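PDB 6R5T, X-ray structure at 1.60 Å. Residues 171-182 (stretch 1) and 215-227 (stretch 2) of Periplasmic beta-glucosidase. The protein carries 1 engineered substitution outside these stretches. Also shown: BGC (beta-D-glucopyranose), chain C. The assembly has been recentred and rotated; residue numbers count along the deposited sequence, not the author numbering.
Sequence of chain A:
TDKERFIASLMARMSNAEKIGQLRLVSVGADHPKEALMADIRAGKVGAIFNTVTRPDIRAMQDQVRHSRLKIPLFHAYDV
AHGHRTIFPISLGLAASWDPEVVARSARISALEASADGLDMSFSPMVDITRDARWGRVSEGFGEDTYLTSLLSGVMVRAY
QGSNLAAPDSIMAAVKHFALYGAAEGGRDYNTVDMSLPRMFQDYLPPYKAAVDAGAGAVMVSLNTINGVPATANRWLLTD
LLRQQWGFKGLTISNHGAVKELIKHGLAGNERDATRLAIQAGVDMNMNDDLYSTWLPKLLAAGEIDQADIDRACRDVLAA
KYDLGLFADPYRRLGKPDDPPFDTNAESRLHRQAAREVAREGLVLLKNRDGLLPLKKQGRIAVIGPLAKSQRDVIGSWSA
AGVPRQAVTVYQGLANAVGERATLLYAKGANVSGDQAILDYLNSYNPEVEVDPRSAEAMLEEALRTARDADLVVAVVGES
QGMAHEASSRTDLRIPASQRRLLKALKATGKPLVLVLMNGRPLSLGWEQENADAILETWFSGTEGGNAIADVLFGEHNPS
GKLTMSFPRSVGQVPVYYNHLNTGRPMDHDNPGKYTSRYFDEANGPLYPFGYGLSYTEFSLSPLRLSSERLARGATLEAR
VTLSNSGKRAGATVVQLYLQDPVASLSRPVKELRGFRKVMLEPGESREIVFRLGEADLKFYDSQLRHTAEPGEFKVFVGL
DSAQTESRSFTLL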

# COMPACT_ATOMS: atom_id res chain seq x y z
N ILE A 171 36.89 2.82 -7.64
CA ILE A 171 36.06 1.72 -8.17
C ILE A 171 34.94 2.36 -8.96
O ILE A 171 34.50 3.52 -8.66
CB ILE A 171 35.53 0.77 -7.09
CG1 ILE A 171 34.53 1.50 -6.15
CG2 ILE A 171 36.67 0.11 -6.35
CD1 ILE A 171 33.99 0.63 -5.04
N MET A 172 34.38 1.61 -9.88
CA MET A 172 33.20 2.06 -10.64
C MET A 172 31.94 1.80 -9.80
O MET A 172 31.85 0.77 -9.12
CB MET A 172 33.07 1.28 -11.95
CG MET A 172 31.87 1.66 -12.74
SD MET A 172 31.86 0.94 -14.44
CE MET A 172 33.22 1.87 -15.15
N ALA A 173 31.02 2.74 -9.83
CA ALA A 173 29.72 2.63 -9.14
C ALA A 173 28.74 2.00 -10.15
O ALA A 173 28.62 2.51 -11.28
CB ALA A 173 29.20 3.97 -8.72
N ALA A 174 28.05 0.96 -9.76
CA ALA A 174 26.89 0.40 -10.47
C ALA A 174 25.66 0.74 -9.61
O ALA A 174 25.36 0.01 -8.70
CB ALA A 174 27.05 -1.09 -10.70
N VAL A 175 25.04 1.86 -9.93
CA VAL A 175 23.87 2.38 -9.17
C VAL A 175 22.74 1.36 -9.31
O VAL A 175 22.54 0.74 -10.38
CB VAL A 175 23.45 3.79 -9.60
CG1 VAL A 175 23.05 3.90 -11.06
CG2 VAL A 175 22.35 4.31 -8.69
N LYS A 176 21.98 1.18 -8.22
CA LYS A 176 20.92 0.12 -8.21
C LYS A 176 19.75 0.65 -7.36
O LYS A 176 19.94 1.60 -6.60
CB LYS A 176 21.50 -1.18 -7.68
CG LYS A 176 21.85 -1.22 -6.20
CD LYS A 176 22.59 -2.47 -5.81
CE LYS A 176 22.82 -2.63 -4.34
NZ LYS A 176 23.65 -3.83 -4.09
N HIS A 177 18.56 0.08 -7.49
CA HIS A 177 18.14 -0.98 -8.40
C HIS A 177 17.20 -0.32 -9.41
O HIS A 177 16.12 0.11 -9.03
CB HIS A 177 17.43 -2.10 -7.65
CG HIS A 177 18.23 -2.75 -6.58
ND1 HIS A 177 18.18 -2.30 -5.27
CD2 HIS A 177 19.03 -3.84 -6.61
CE1 HIS A 177 18.96 -3.13 -4.56
NE2 HIS A 177 19.49 -4.03 -5.33
N PHE A 178 17.60 -0.19 -10.67
CA PHE A 178 16.85 0.63 -11.65
C PHE A 178 15.72 -0.25 -12.16
O PHE A 178 15.98 -1.20 -12.92
CB PHE A 178 17.83 1.03 -12.75
CG PHE A 178 17.29 2.05 -13.70
CD1 PHE A 178 16.92 3.30 -13.26
CD2 PHE A 178 17.23 1.79 -15.07
CE1 PHE A 178 16.48 4.27 -14.15
CE2 PHE A 178 16.73 2.74 -15.95
CZ PHE A 178 16.36 3.99 -15.50
N ALA A 179 14.44 0.01 -11.78
CA ALA A 179 14.01 1.14 -10.97
C ALA A 179 12.79 0.74 -10.14
O ALA A 179 12.06 -0.17 -10.51
CB ALA A 179 13.65 2.32 -11.86
N LEU A 180 12.55 1.56 -9.10
CA LEU A 180 11.30 1.60 -8.31
C LEU A 180 11.19 0.42 -7.34
O LEU A 180 10.10 0.19 -6.80
CB LEU A 180 10.06 1.62 -9.22
CG LEU A 180 10.05 2.56 -10.41
CD1 LEU A 180 8.68 2.56 -11.05
CD2 LEU A 180 10.50 3.96 -10.05
N TYR A 181 12.28 -0.30 -7.13
CA TYR A 181 12.27 -1.60 -6.43
C TYR A 181 11.68 -1.47 -5.01
O TYR A 181 10.99 -2.38 -4.54
CB TYR A 181 13.71 -2.09 -6.44
CG TYR A 181 13.98 -3.43 -5.81
CD1 TYR A 181 13.17 -4.53 -5.95
CD2 TYR A 181 15.15 -3.57 -5.11
CE1 TYR A 181 13.49 -5.73 -5.31
CE2 TYR A 181 15.52 -4.76 -4.53
CZ TYR A 181 14.67 -5.84 -4.60
OH TYR A 181 15.05 -7.01 -3.98
N GLY A 182 11.90 -0.35 -4.37
CA GLY A 182 11.44 -0.13 -2.99
C GLY A 182 9.96 0.17 -2.86
O GLY A 182 9.48 0.34 -1.72
N GLY A 215 28.13 10.69 -13.19
CA GLY A 215 29.06 9.92 -14.04
C GLY A 215 29.12 8.45 -13.66
O GLY A 215 30.09 7.78 -14.02
N ALA A 216 28.10 7.88 -13.00
CA ALA A 216 28.16 6.44 -12.67
C ALA A 216 28.49 5.65 -13.94
O ALA A 216 27.84 5.88 -14.98
CB ALA A 216 26.85 5.98 -12.09
N GLY A 217 29.41 4.69 -13.84
CA GLY A 217 29.80 3.86 -15.00
C GLY A 217 28.81 2.76 -15.30
O GLY A 217 28.80 2.26 -16.46
N ALA A 218 27.98 2.37 -14.34
CA ALA A 218 27.09 1.23 -14.56
C ALA A 218 25.75 1.42 -13.84
O ALA A 218 25.65 2.22 -12.92
CB ALA A 218 27.74 -0.05 -14.14
N VAL A 219 24.76 0.73 -14.37
CA VAL A 219 23.41 0.68 -13.75
C VAL A 219 23.00 -0.78 -13.59
O VAL A 219 23.05 -1.54 -14.56
CB VAL A 219 22.41 1.45 -14.62
CG1 VAL A 219 20.97 1.19 -14.11
CG2 VAL A 219 22.73 2.90 -14.69
N MET A 220 22.60 -1.19 -12.38
CA MET A 220 22.08 -2.55 -12.11
C MET A 220 20.55 -2.49 -12.17
O MET A 220 19.95 -1.68 -11.47
CB MET A 220 22.55 -3.11 -10.78
CG MET A 220 22.01 -4.48 -10.61
SD MET A 220 22.55 -5.25 -9.09
CE MET A 220 24.01 -6.05 -9.76
N VAL A 221 19.99 -3.30 -13.05
CA VAL A 221 18.54 -3.35 -13.32
C VAL A 221 17.84 -4.11 -12.20
O VAL A 221 18.38 -5.06 -11.66
CB VAL A 221 18.30 -3.90 -14.73
CG1 VAL A 221 16.82 -3.92 -15.03
CG2 VAL A 221 19.08 -3.05 -15.74
N SER A 222 16.64 -3.68 -11.85
CA SER A 222 15.87 -4.27 -10.74
C SER A 222 15.14 -5.55 -11.11
O SER A 222 15.02 -5.93 -12.30
CB SER A 222 14.95 -3.22 -10.19
OG SER A 222 13.90 -2.96 -11.09
N LEU A 223 14.61 -6.22 -10.10
CA LEU A 223 13.93 -7.52 -10.25
C LEU A 223 12.42 -7.38 -10.40
O LEU A 223 11.80 -8.41 -10.72
CB LEU A 223 14.25 -8.35 -9.02
CG LEU A 223 15.67 -8.90 -8.91
CD1 LEU A 223 15.87 -9.46 -7.49
CD2 LEU A 223 15.91 -9.98 -9.92
N ASN A 224 11.86 -6.22 -10.13
CA ASN A 224 10.39 -6.03 -10.08
C ASN A 224 9.79 -5.66 -11.46
O ASN A 224 10.52 -5.15 -12.36
CB ASN A 224 10.02 -4.88 -9.15
CG ASN A 224 10.78 -3.60 -9.45
OD1 ASN A 224 11.99 -3.51 -9.21
ND2 ASN A 224 10.09 -2.59 -9.99
N THR A 225 8.48 -5.90 -11.60
CA THR A 225 7.69 -5.26 -12.67
C THR A 225 7.55 -3.77 -12.37
O THR A 225 7.49 -3.35 -11.17
CB THR A 225 6.31 -5.91 -12.84
OG1 THR A 225 5.59 -5.83 -11.61
CG2 THR A 225 6.40 -7.33 -13.30
N ILE A 226 7.43 -2.99 -13.43
CA ILE A 226 7.04 -1.56 -13.38
C ILE A 226 5.79 -1.48 -14.25
O ILE A 226 5.90 -1.72 -15.47
CB ILE A 226 8.15 -0.65 -13.91
CG1 ILE A 226 9.37 -0.75 -13.01
CG2 ILE A 226 7.64 0.78 -14.12
CD1 ILE A 226 10.58 -0.11 -13.59
N ASN A 227 4.64 -1.27 -13.63
CA ASN A 227 3.37 -1.14 -14.39
C ASN A 227 3.21 -2.34 -15.33
O ASN A 227 2.80 -2.21 -16.51
CB ASN A 227 3.36 0.24 -15.06
CG ASN A 227 3.37 1.36 -14.06
OD1 ASN A 227 3.32 1.10 -12.87
ND2 ASN A 227 3.37 2.60 -14.51
C2 BGC C . 23.09 -7.22 -5.43
C3 BGC C . 23.25 -8.56 -6.17
C4 BGC C . 22.34 -9.57 -5.42
C5 BGC C . 20.90 -9.04 -5.53
C6 BGC C . 19.90 -9.89 -4.79
C1 BGC C . 21.61 -6.82 -5.42
O1 BGC C . 21.57 -5.67 -4.63
O2 BGC C . 23.84 -6.15 -5.99
O3 BGC C . 24.62 -8.99 -6.07
O4 BGC C . 22.45 -10.84 -6.10
O5 BGC C . 20.82 -7.84 -4.81
O6 BGC C . 18.58 -9.36 -4.96

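Two parallel strands, 172-178 and 218-221, lie edge to edge, and backbone hydrogen bonds do most of the joining. Ala218 N donates to Ala173 O (3.1 Å) and Ala218 O accepts from Val175 N (3.1 Å), so one residue uses both its polar groups on the neighbouring strand. Met220 repeats the pattern with better geometry: its N reaches Val175 O at 2.8 Å, and its O takes Phe178 N at 2.9 Å, both nearly linear. The acceptor-to-donor step has lengthened from two residues to three, a beta bulge between Val175 and Phe178 that coincides with the cis peptide before His177. Ser222 N then closes the ladder on Phe178 O (2.8 Å).

Beyond the strands, side chains take over the polar work. Asn224 ND2 spends its hydrogens on two carbonyls, Ala179 O across the contact (3.2 Å) and Thr225 O within its own stretch (3.0 Å), while Asn224 OD1 accepts from Ser222 OG (2.7 Å). The amide is thus satisfied at both ends, a sound rule for burying an asparagine. Ser222 OG also lies 3.1 Å from Ala179 N.

Small and branched side chains fill the sheet faces. Ala174 CB meets Ala218 CB at 3.7 Å; on the other face, Val175 CG1 packs on Val219 CG2 (3.8 Å) and Phe178 CB on Val219 CG1 (3.4 Å). Further along, Leu180 CD1 meets Ile226 CG2 at 3.7 Å. Gly217 leaves room for Met172, whose SD sits 3.6 Å from Gly217 CA; an ideal CB there would clash with that sulfur.

The bulged segment also presents polar groups to glucose. Lys176 NZ donates to BGC O1 (2.8 Å) and BGC O2 (3.0 Å), and His177 NE2 hydrogen-bonds BGC O1 at 2.7 Å, as befits a beta-glucosidase.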